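Side-chain contacts in lysin (Enterococcus phage IMEEF1, PDB 6IST), which probably breaks down the peptidoglycan of its enterococcal host through a papain-like CHAP domain, and binds calcium: residues S9-L14 with I93-G98; N110-S115 with P121-H126. All coordinates share one frame; numbering follows the deposited sequence.

Overall arrangement
Both contacts belong to the peptidase-family part of the chain and reach the same six-stranded antiparallel sheet. Contact 1 lays helix 4-13 against the end of strand 90-94, an inner strand of this sheet. It is partly buried: Val11 and Ile93 are buried, and Asn12 stays at the surface. Contact 2 lies at the sheet's outer strand within this chain, 123-128, where the loop after strand 103-108 folds back over it. It is a surface contact. Both combine apolar packing with two bridging waters. In contact 1 the waters serve an asparagine side chain; in contact 2 they serve backbone atoms. The centres are 14 Å apart, and Leu14 O packs on Ala122 CB at 3.6 Å.

Contact 1. Residues S9-L14 with I93-G98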
ATOM      1  N   SER C   9      -6.522  -8.501  24.445  1.00 24.10           N
ATOM      2  CA  SER C   9      -5.708  -7.783  25.440  1.00 22.48           C
ATOM      3  C   SER C   9      -5.790  -6.264  25.248  1.00 23.11           C
ATOM      4  O   SER C   9      -6.052  -5.518  26.158  1.00 21.88           O
ATOM      5  CB  SER C   9      -4.285  -8.264  25.371  1.00 23.55           C
ATOM      6  OG  SER C   9      -3.554  -7.559  26.332  1.00 25.77           O
ATOM      7  N   TYR C  10      -5.605  -5.829  24.024  1.00 21.09           N
ATOM      8  CA  TYR C  10      -5.645  -4.414  23.700  1.00 22.50           C
ATOM      9  C   TYR C  10      -7.020  -3.801  23.999  1.00 23.21           C
ATOM     10  O   TYR C  10      -7.131  -2.783  24.698  1.00 21.82           O
ATOM     11  CB  TYR C  10      -5.260  -4.194  22.224  1.00 22.04           C
ATOM     12  CG  TYR C  10      -5.322  -2.749  21.845  1.00 23.10           C
ATOM     13  CD1 TYR C  10      -4.344  -1.857  22.238  1.00 25.86           C
ATOM     14  CD2 TYR C  10      -6.387  -2.276  21.132  1.00 24.92           C
ATOM     15  CE1 TYR C  10      -4.427  -0.490  21.919  1.00 26.07           C
ATOM     16  CE2 TYR C  10      -6.486  -0.926  20.786  1.00 26.62           C
ATOM     17  CZ  TYR C  10      -5.524  -0.037  21.194  1.00 25.49           C
ATOM     18  OH  TYR C  10      -5.686   1.305  20.838  1.00 28.77           O
ATOM     19  N   VAL C  11      -8.064  -4.443  23.500  1.00 21.94           N
ATOM     20  CA  VAL C  11      -9.445  -3.974  23.744  1.00 21.54           C
ATOM     21  C   VAL C  11      -9.807  -3.928  25.229  1.00 22.35           C
ATOM     22  O   VAL C  11     -10.259  -2.887  25.715  1.00 20.56           O
ATOM     23  CB  VAL C  11     -10.453  -4.780  22.936  1.00 25.35           C
ATOM     24  CG1 VAL C  11     -11.870  -4.369  23.253  1.00 24.88           C
ATOM     25  CG2 VAL C  11     -10.191  -4.486  21.468  1.00 30.43           C
ATOM     26  N   ASN C  12      -9.557  -5.009  25.954  1.00 23.16           N
ATOM     27  CA  ASN C  12      -9.820  -4.984  27.380  1.00 24.13           C
ATOM     28  C   ASN C  12      -9.000  -3.890  28.134  1.00 25.06           C
ATOM     29  O   ASN C  12      -9.501  -3.293  29.095  1.00 24.12           O
ATOM     30  CB  ASN C  12      -9.625  -6.356  27.966  1.00 27.11           C
ATOM     31  CG  ASN C  12     -10.796  -7.285  27.672  1.00 29.90           C
ATOM     32  OD1 ASN C  12     -11.959  -6.918  27.894  1.00 30.36           O
ATOM     33  ND2 ASN C  12     -10.498  -8.506  27.209  1.00 30.03           N
ATOM     34  N   GLY C  13      -7.777  -3.641  27.675  1.00 25.19           N
ATOM     35  CA  GLY C  13      -6.897  -2.554  28.142  1.00 28.79           C
ATOM     36  C   GLY C  13      -7.459  -1.168  27.908  1.00 28.35           C
ATOM     37  O   GLY C  13      -7.117  -0.238  28.588  1.00 30.03           O
ATOM     38  N   LEU C  14      -8.323  -1.001  26.922  1.00 26.47           N
ATOM     39  CA  LEU C  14      -8.902   0.306  26.712  1.00 27.09           C
ATOM     40  C   LEU C  14     -10.020   0.639  27.645  1.00 25.13           C
ATOM     41  O   LEU C  14     -10.487   1.766  27.643  1.00 26.61           O
ATOM     42  CB  LEU C  14      -9.495   0.401  25.335  1.00 29.62           C
ATOM     43  CG  LEU C  14      -8.451   0.393  24.243  1.00 35.14           C
ATOM     44  CD1 LEU C  14      -9.191   0.349  22.901  1.00 33.60           C
ATOM     45  CD2 LEU C  14      -7.536   1.618  24.362  1.00 37.80           C
ATOM     46  N   ILE C  93     -16.521  -4.161  20.052  1.00 17.26           N
ATOM     47  CA  ILE C  93     -15.820  -5.390  19.784  1.00 17.65           C
ATOM     48  C   ILE C  93     -16.257  -6.470  20.771  1.00 16.88           C
ATOM     49  O   ILE C  93     -16.066  -6.249  21.984  1.00 19.60           O
ATOM     50  CB  ILE C  93     -14.297  -5.233  19.924  1.00 20.68           C
ATOM     51  CG1 ILE C  93     -13.715  -4.091  19.023  1.00 21.69           C
ATOM     52  CG2 ILE C  93     -13.586  -6.551  19.591  1.00 20.95           C
ATOM     53  CD1 ILE C  93     -13.979  -4.226  17.540  1.00 24.51           C
ATOM     54  N   ALA C  94     -16.592  -7.640  20.267  1.00 17.30           N
ATOM     55  CA  ALA C  94     -17.061  -8.819  21.130  1.00 15.16           C
ATOM     56  C   ALA C  94     -15.805  -9.336  21.819  1.00 17.21           C
ATOM     57  O   ALA C  94     -14.780  -9.546  21.179  1.00 18.49           O
ATOM     58  CB  ALA C  94     -17.678  -9.895  20.311  1.00 16.23           C
ATOM     59  N   THR C  95     -15.869  -9.479  23.130  1.00 17.53           N
ATOM     60  CA  THR C  95     -14.673  -9.899  23.897  1.00 20.65           C
ATOM     61  C   THR C  95     -14.775 -11.339  24.340  1.00 24.36           C
ATOM     62  O   THR C  95     -13.762 -11.915  24.872  1.00 22.11           O
ATOM     63  CB  THR C  95     -14.455  -9.020  25.108  1.00 20.76           C
ATOM     64  OG1 THR C  95     -15.679  -8.801  25.824  1.00 24.15           O
ATOM     65  CG2 THR C  95     -13.923  -7.682  24.616  1.00 21.83           C
ATOM     66  N   GLU C  96     -15.946 -11.906  24.081  1.00 24.25           N
ATOM     67  CA  GLU C  96     -16.280 -13.279  24.421  1.00 26.76           C
ATOM     68  C   GLU C  96     -17.189 -13.858  23.376  1.00 27.24           C
ATOM     69  O   GLU C  96     -17.849 -13.124  22.671  1.00 24.94           O
ATOM     70  CB  GLU C  96     -17.013 -13.299  25.775  1.00 31.67           C
ATOM     71  CG  GLU C  96     -16.140 -12.861  26.942  1.00 38.70           C
ATOM     72  CD  GLU C  96     -16.916 -12.651  28.236  1.00 44.00           C
ATOM     73  OE1 GLU C  96     -16.374 -11.942  29.100  1.00 46.03           O
ATOM     74  OE2 GLU C  96     -18.064 -13.153  28.383  1.00 42.49           O
ATOM     75  N   ASP C  97     -17.280 -15.184  23.274  1.00 21.96           N
ATOM     76  CA  ASP C  97     -18.319 -15.769  22.436  1.00 24.54           C
ATOM     77  C   ASP C  97     -19.716 -15.411  22.968  1.00 21.14           C
ATOM     78  O   ASP C  97     -19.909 -15.254  24.164  1.00 23.39           O
ATOM     79  CB  ASP C  97     -18.186 -17.292  22.347  1.00 25.90           C
ATOM     80  CG  ASP C  97     -16.889 -17.753  21.631  1.00 32.46           C
ATOM     81  OD1 ASP C  97     -16.139 -16.946  20.977  1.00 33.78           O
ATOM     82  OD2 ASP C  97     -16.582 -18.976  21.713  1.00 35.16           O
ATOM     83  N   GLY C  98     -20.717 -15.333  22.106  1.00 19.06           N
ATOM     84  CA  GLY C  98     -22.023 -15.028  22.560  1.00 19.91           C
ATOM     85  C   GLY C  98     -22.593 -16.145  23.391  1.00 23.82           C
ATOM     86  O   GLY C  98     -22.154 -17.266  23.294  1.00 22.32           O
TER
HETATM   87  O   HOH W   1     -11.801 -11.050  26.692  1.00 31.75           O
HETATM   88  O   HOH W   2     -14.504  -7.955  28.252  1.00 39.11           O
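Val11 and Asn12, consecutive residues of helix 4-13, meet the end of strand 90-94 and the loop that follows it. The apolar part centres on one methyl group of Val11. Its CG1 lies 4.2 Å from Ile93 CB and 4.1 Å from Thr95 CG2. CG1 is anti to the backbone N (chi1 176°), which directs this branch at the strand. The Val11 and Thr95 side chains cross at a slant. The methyl of Thr95 also meets the amide group of Asn12, with OD1 at 3.9 Å from CG2. Thr95 CG2 therefore touches both helix residues. These are ordinary van der Waals distances.

The polar part runs through water. Asn12 bends its amide toward Thr95, with CG anti to the carbonyl carbon (chi1 -77°), and each end of the amide holds one water. Asn12 ND2 donates to water 1 at 2.9 Å, and this water donates to Thr95 O at 2.8 Å. Water 2 donates to Asn12 OD1 at 2.8 Å and is also bonded to Thr95 OG1 at 2.8 Å. One asparagine is thus tied twice to one threonine, which should limit rotation of its amide. The two waters join helix to loop where Asn12 is exposed, while Val11 and Ile93 are buried.

Strand 103-108 runs beside this strand end: Val107 touches both Val11 and Thr95, and Ile93 and Thr95 pair by backbone with Val107 and Val105. Helix 29-41 also packs here, with Val36 on Val11 and Thr33 on Ile93. The contact thus packs the N-terminal helix on both the sheet and helix 29-41.

Contact 2. Residues N110-S115 with P121-H126; sequences NWINPS and PAAAIH
Trp111 and Ile112 of the loop reach across to Ile125 on strand 123-128, and this is the tight part. Ile112 CD1 lies 3.3 Å from Ile125 CD1, shorter than usual for two carbons, so the exact fit of these methyls is doubtful. The two isoleucine side chains slide past each other in opposite directions. Ile112 CD1 also rests on Ala123 CB at 3.7 Å. Ile125 meets the pyrrole part of Trp111 obliquely with both branches: CD1 lies 3.6 Å from Trp111 CD1, and CG2 is 3.6 Å from Trp111 NE1. With CG swung away from the backbone N (chi1 177°), the indole reaches Ile125; it also meets His127 edge-to-face and the ring of His90.

The Pro121 end is looser and bridged by water. Water 3 accepts from Trp111 N at 3.0 Å. Pro121 O faces both water 3 and water 4; water 4 is also 3.0 Å from Ile112 O. Within the loop, Ser115 N donates to Asn110 OD1 in the carbonyl plane, on a lone pair, at 2.8 Å.

Between these two segments, direct contact is apolar and the polar link runs through water; Ser120, just before Pro121, also bonds Ile112 O. Since His90 belongs to a probable Cys-His-Asp triad, this packing may position Trp111 beside the active site.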
ATOM      1  N   ASN C 110     -19.216   5.098  23.827  1.00 17.79           N
ATOM      2  CA  ASN C 110     -20.432   5.869  23.630  1.00 20.17           C
ATOM      3  C   ASN C 110     -21.707   5.108  23.778  1.00 18.20           C
ATOM      4  O   ASN C 110     -22.749   5.429  23.141  1.00 21.18           O
ATOM      5  CB  ASN C 110     -20.404   6.636  22.305  1.00 21.34           C
ATOM      6  CG  ASN C 110     -21.134   7.971  22.414  1.00 21.00           C
ATOM      7  OD1 ASN C 110     -21.209   8.554  23.471  1.00 22.75           O
ATOM      8  ND2 ASN C 110     -21.697   8.414  21.335  1.00 27.06           N
ATOM      9  N   TRP C 111     -21.676   4.116  24.661  1.00 17.88           N
ATOM     10  CA  TRP C 111     -22.854   3.325  25.000  1.00 19.59           C
ATOM     11  C   TRP C 111     -23.348   3.803  26.346  1.00 19.30           C
ATOM     12  O   TRP C 111     -24.513   4.215  26.453  1.00 19.76           O
ATOM     13  CB  TRP C 111     -22.588   1.808  25.015  1.00 20.44           C
ATOM     14  CG  TRP C 111     -23.786   0.995  25.438  1.00 22.67           C
ATOM     15  CD1 TRP C 111     -24.078   0.553  26.712  1.00 23.40           C
ATOM     16  CD2 TRP C 111     -24.881   0.636  24.634  1.00 21.74           C
ATOM     17  NE1 TRP C 111     -25.254  -0.092  26.716  1.00 23.93           N
ATOM     18  CE2 TRP C 111     -25.762  -0.110  25.441  1.00 21.29           C
ATOM     19  CE3 TRP C 111     -25.154   0.754  23.266  1.00 23.09           C
ATOM     20  CZ2 TRP C 111     -26.932  -0.656  24.960  1.00 23.77           C
ATOM     21  CZ3 TRP C 111     -26.300   0.225  22.789  1.00 25.91           C
ATOM     22  CH2 TRP C 111     -27.196  -0.498  23.632  1.00 26.00           C
ATOM     23  N   ILE C 112     -22.507   3.689  27.359  1.00 18.03           N
ATOM     24  CA  ILE C 112     -22.788   4.247  28.685  1.00 20.40           C
ATOM     25  C   ILE C 112     -22.528   5.752  28.684  1.00 19.75           C
ATOM     26  O   ILE C 112     -21.459   6.213  28.213  1.00 21.23           O
ATOM     27  CB  ILE C 112     -21.900   3.580  29.726  1.00 23.08           C
ATOM     28  CG1 ILE C 112     -22.443   2.179  29.947  1.00 25.68           C
ATOM     29  CG2 ILE C 112     -21.933   4.344  31.059  1.00 24.69           C
ATOM     30  CD1 ILE C 112     -21.398   1.260  30.532  1.00 30.31           C
ATOM     31  N   ASN C 113     -23.488   6.519  29.177  1.00 18.18           N
ATOM     32  CA  ASN C 113     -23.361   8.019  29.224  1.00 17.80           C
ATOM     33  C   ASN C 113     -22.991   8.532  27.851  1.00 19.03           C
ATOM     34  O   ASN C 113     -22.043   9.234  27.680  1.00 23.97           O
ATOM     35  CB  ASN C 113     -22.365   8.467  30.263  1.00 17.76           C
ATOM     36  CG  ASN C 113     -22.800   8.171  31.671  1.00 20.61           C
ATOM     37  OD1 ASN C 113     -24.014   8.182  32.008  1.00 21.88           O
ATOM     38  ND2 ASN C 113     -21.799   7.924  32.560  1.00 20.22           N
ATOM     39  N   PRO C 114     -23.849   8.255  26.886  1.00 20.45           N
ATOM     40  CA  PRO C 114     -23.508   8.702  25.527  1.00 22.73           C
ATOM     41  C   PRO C 114     -23.557  10.179  25.357  1.00 23.48           C
ATOM     42  O   PRO C 114     -24.290  10.877  26.084  1.00 21.53           O
ATOM     43  CB  PRO C 114     -24.572   8.065  24.674  1.00 21.80           C
ATOM     44  CG  PRO C 114     -25.744   7.867  25.612  1.00 23.44           C
ATOM     45  CD  PRO C 114     -25.108   7.561  26.927  1.00 21.98           C
ATOM     46  N   SER C 115     -22.740  10.672  24.434  1.00 22.70           N
ATOM     47  CA  SER C 115     -22.636  12.097  24.210  1.00 24.28           C
ATOM     48  C   SER C 115     -22.435  12.343  22.757  1.00 24.24           C
ATOM     49  O   SER C 115     -21.496  11.829  22.181  1.00 24.52           O
ATOM     50  CB  SER C 115     -21.485  12.738  24.995  1.00 25.66           C
ATOM     51  OG  SER C 115     -21.266  14.083  24.520  1.00 28.49           O
ATOM     52  N   PRO C 121     -16.113   7.069  27.259  1.00 19.39           N
ATOM     53  CA  PRO C 121     -15.079   6.043  27.311  1.00 22.05           C
ATOM     54  C   PRO C 121     -15.548   4.620  27.016  1.00 20.78           C
ATOM     55  O   PRO C 121     -16.720   4.281  27.152  1.00 22.47           O
ATOM     56  CB  PRO C 121     -14.574   6.117  28.786  1.00 21.91           C
ATOM     57  CG  PRO C 121     -15.126   7.331  29.346  1.00 22.34           C
ATOM     58  CD  PRO C 121     -16.309   7.740  28.561  1.00 22.63           C
ATOM     59  N   ALA C 122     -14.591   3.800  26.648  1.00 19.84           N
ATOM     60  CA  ALA C 122     -14.822   2.412  26.361  1.00 19.73           C
ATOM     61  C   ALA C 122     -15.285   1.737  27.650  1.00 22.03           C
ATOM     62  O   ALA C 122     -14.722   1.993  28.757  1.00 23.38           O
ATOM     63  CB  ALA C 122     -13.584   1.767  25.843  1.00 19.46           C
ATOM     64  N   ALA C 123     -16.287   0.891  27.505  1.00 20.29           N
ATOM     65  CA  ALA C 123     -16.776   0.106  28.633  1.00 19.40           C
ATOM     66  C   ALA C 123     -17.087  -1.264  28.179  1.00 20.65           C
ATOM     67  O   ALA C 123     -17.474  -1.507  27.023  1.00 20.34           O
ATOM     68  CB  ALA C 123     -17.995   0.770  29.215  1.00 24.54           C
ATOM     69  N   ALA C 124     -17.027  -2.217  29.095  1.00 22.02           N
ATOM     70  CA  ALA C 124     -17.410  -3.566  28.797  1.00 21.92           C
ATOM     71  C   ALA C 124     -18.887  -3.719  29.151  1.00 24.40           C
ATOM     72  O   ALA C 124     -19.266  -3.496  30.274  1.00 22.87           O
ATOM     73  CB  ALA C 124     -16.535  -4.594  29.541  1.00 22.39           C
ATOM     74  N   ILE C 125     -19.705  -4.015  28.143  1.00 20.64           N
ATOM     75  CA  ILE C 125     -21.150  -4.024  28.210  1.00 22.77           C
ATOM     76  C   ILE C 125     -21.735  -5.448  27.991  1.00 22.82           C
ATOM     77  O   ILE C 125     -21.420  -6.123  26.991  1.00 20.72           O
ATOM     78  CB  ILE C 125     -21.748  -3.183  27.065  1.00 23.61           C
ATOM     79  CG1 ILE C 125     -21.058  -1.804  26.914  1.00 25.84           C
ATOM     80  CG2 ILE C 125     -23.259  -3.053  27.296  1.00 23.78           C
ATOM     81  CD1 ILE C 125     -21.160  -1.007  28.154  1.00 27.17           C
ATOM     82  N   HIS C 126     -22.612  -5.883  28.891  1.00 22.56           N
ATOM     83  CA  HIS C 126     -23.387  -7.099  28.716  1.00 22.53           C
ATOM     84  C   HIS C 126     -24.633  -6.736  27.936  1.00 21.45           C
ATOM     85  O   HIS C 126     -25.561  -6.169  28.494  1.00 25.46           O
ATOM     86  CB  HIS C 126     -23.739  -7.679  30.087  1.00 26.75           C
ATOM     87  CG  HIS C 126     -24.363  -9.059  30.069  1.00 30.58           C
ATOM     88  ND1 HIS C 126     -24.926  -9.622  31.205  1.00 36.85           N
ATOM     89  CD2 HIS C 126     -24.491 -10.001  29.096  1.00 32.53           C
ATOM     90  CE1 HIS C 126     -25.405 -10.822  30.924  1.00 38.84           C
ATOM     91  NE2 HIS C 126     -25.157 -11.080  29.650  1.00 39.01           N
TER
HETATM   92  O   HOH W   3     -19.566   3.033  26.428  1.00 20.08           O
HETATM   93  O   HOH W   4     -18.792   4.977  28.851  1.00 36.70           O